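Local coordinates for protein 6-phospho-beta-glucosidase BglT (Thermotoga maritima, PDB 1UP7) that hydrolyses cellobiose 6'-phosphate to glucose 6-phosphate and glucose, using NAD(+) and a manganese ion, at residues V236-N241 with D354-S359. Residues are numbered along the deposited sequence; the frame is centred on the assembly and turned at random.
Sequences VRLIVN and DHFALS
Val-236 and Leu-238 pack against the first turn of helix 355-376. Val-236 CG1 sits over one face of the Phe-356 ring, offset toward the rim. It makes a CH-pi contact, with CG1 of Val-236 4.1 Å from the Phe-356 ring centroid. With CG1 anti to the backbone N (chi1 174°), this methyl is the branch set over the ring. Leu-238 CD1 reaches the same ring obliquely and lies 4.0 Å from Ala-357 CB. Phe-197 of strand 195-203 touches both Leu-238 and Ala-357. This apolar part is buried and closely packed. The Asp-354 side is partly exposed; here Leu-238 CD1 lies 4.0 Å from Asp-354 OD1. Asp-354 OD1 accepts from Phe-356 N at 2.8 Å on its anti side, 21° out of the carboxylate plane; the bond is bent, 140° at the hydrogen. Asp-354 OD2 forms a salt bridge with Lys-385 of a second subunit, whose NZ also hydrogen-bonds to Val-236 O. An alanine at Asp-354 would probably leave Phe-356 N without its cap and that lysine without its carboxylate mate. Arg-237, with positive phi, is the first residue past helix 230-236; the chain then enters strand 239-240, which pairs with strand 195-203. The contact thus joins a helix-to-strand turn to an Asp N-capped helix start, within the family 4 C-terminal domain and at a subunit interface.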
# COMPACT_ATOMS: atom_id res chain seq x y z
N VAL A 236 12.29 9.84 -24.10
CA VAL A 236 11.47 8.95 -23.33
C VAL A 236 12.33 7.93 -22.58
O VAL A 236 11.97 7.48 -21.50
CB VAL A 236 10.49 8.21 -24.26
CG1 VAL A 236 9.71 7.14 -23.51
CG2 VAL A 236 9.53 9.19 -24.93
N ARG A 237 13.45 7.55 -23.19
CA ARG A 237 14.40 6.57 -22.63
C ARG A 237 13.76 5.23 -22.22
O ARG A 237 14.11 4.62 -21.22
CB ARG A 237 15.24 7.15 -21.48
CG ARG A 237 16.24 8.19 -21.93
CD ARG A 237 17.41 8.36 -20.95
NE ARG A 237 18.59 7.55 -21.31
CZ ARG A 237 18.82 6.98 -22.51
NH1 ARG A 237 17.96 7.10 -23.52
NH2 ARG A 237 19.93 6.28 -22.71
N LEU A 238 12.82 4.78 -23.04
CA LEU A 238 12.19 3.48 -22.89
C LEU A 238 12.08 2.86 -24.29
O LEU A 238 11.82 3.56 -25.30
CB LEU A 238 10.75 3.58 -22.33
CG LEU A 238 10.45 4.13 -20.92
CD1 LEU A 238 8.92 4.24 -20.67
CD2 LEU A 238 11.11 3.25 -19.87
N ILE A 239 12.29 1.56 -24.37
CA ILE A 239 11.99 0.89 -25.62
C ILE A 239 10.54 0.48 -25.52
O ILE A 239 10.12 -0.14 -24.56
CB ILE A 239 12.91 -0.34 -25.92
CG1 ILE A 239 14.35 0.08 -26.12
CG2 ILE A 239 12.43 -1.09 -27.17
CD1 ILE A 239 15.32 -0.85 -25.51
N VAL A 240 9.76 0.86 -26.52
CA VAL A 240 8.33 0.82 -26.43
C VAL A 240 7.74 -0.30 -27.31
O VAL A 240 8.20 -0.57 -28.40
CB VAL A 240 7.75 2.22 -26.79
CG1 VAL A 240 7.62 2.46 -28.33
CG2 VAL A 240 6.46 2.40 -26.12
N ASN A 241 6.73 -0.99 -26.80
CA ASN A 241 5.96 -1.93 -27.65
C ASN A 241 5.46 -1.18 -28.90
O ASN A 241 4.96 -0.09 -28.80
CB ASN A 241 4.80 -2.51 -26.84
CG ASN A 241 4.06 -3.68 -27.54
OD1 ASN A 241 3.55 -3.57 -28.66
ND2 ASN A 241 3.95 -4.81 -26.83
N ASP A 354 8.51 3.79 -14.68
CA ASP A 354 8.64 5.14 -15.21
C ASP A 354 7.24 5.81 -15.32
O ASP A 354 6.29 5.17 -15.79
CB ASP A 354 9.33 5.02 -16.59
CG ASP A 354 9.60 6.36 -17.27
OD1 ASP A 354 8.64 6.99 -17.72
OD2 ASP A 354 10.74 6.85 -17.40
N HIS A 355 7.11 7.08 -14.93
CA HIS A 355 5.81 7.77 -14.92
C HIS A 355 5.17 7.77 -16.30
O HIS A 355 3.95 7.68 -16.41
CB HIS A 355 5.92 9.21 -14.41
CG HIS A 355 6.45 9.32 -13.02
ND1 HIS A 355 7.43 10.22 -12.66
CD2 HIS A 355 6.14 8.63 -11.89
CE1 HIS A 355 7.72 10.06 -11.38
NE2 HIS A 355 6.94 9.12 -10.89
N PHE A 356 5.99 7.85 -17.34
CA PHE A 356 5.51 7.87 -18.73
C PHE A 356 4.80 6.56 -19.03
O PHE A 356 3.70 6.53 -19.57
CB PHE A 356 6.67 8.02 -19.72
CG PHE A 356 6.26 8.12 -21.16
CD1 PHE A 356 5.94 9.35 -21.74
CD2 PHE A 356 6.20 6.98 -21.97
CE1 PHE A 356 5.59 9.45 -23.08
CE2 PHE A 356 5.83 7.07 -23.31
CZ PHE A 356 5.53 8.32 -23.87
N ALA A 357 5.44 5.46 -18.68
CA ALA A 357 4.80 4.15 -18.78
C ALA A 357 3.53 4.03 -17.89
O ALA A 357 2.52 3.49 -18.33
CB ALA A 357 5.78 3.03 -18.48
N LEU A 358 3.59 4.52 -16.66
CA LEU A 358 2.43 4.45 -15.76
C LEU A 358 1.22 5.23 -16.32
O LEU A 358 0.09 4.79 -16.14
CB LEU A 358 2.80 4.91 -14.35
CG LEU A 358 3.23 3.78 -13.41
CD1 LEU A 358 4.32 2.89 -14.00
CD2 LEU A 358 3.64 4.31 -12.02
N SER A 359 1.44 6.35 -17.01
CA SER A 359 0.33 7.11 -17.55
C SER A 359 -0.52 6.21 -18.44
O SER A 359 -1.76 6.24 -18.35
CB SER A 359 0.78 8.34 -18.32
OG SER A 359 1.52 7.99 -19.49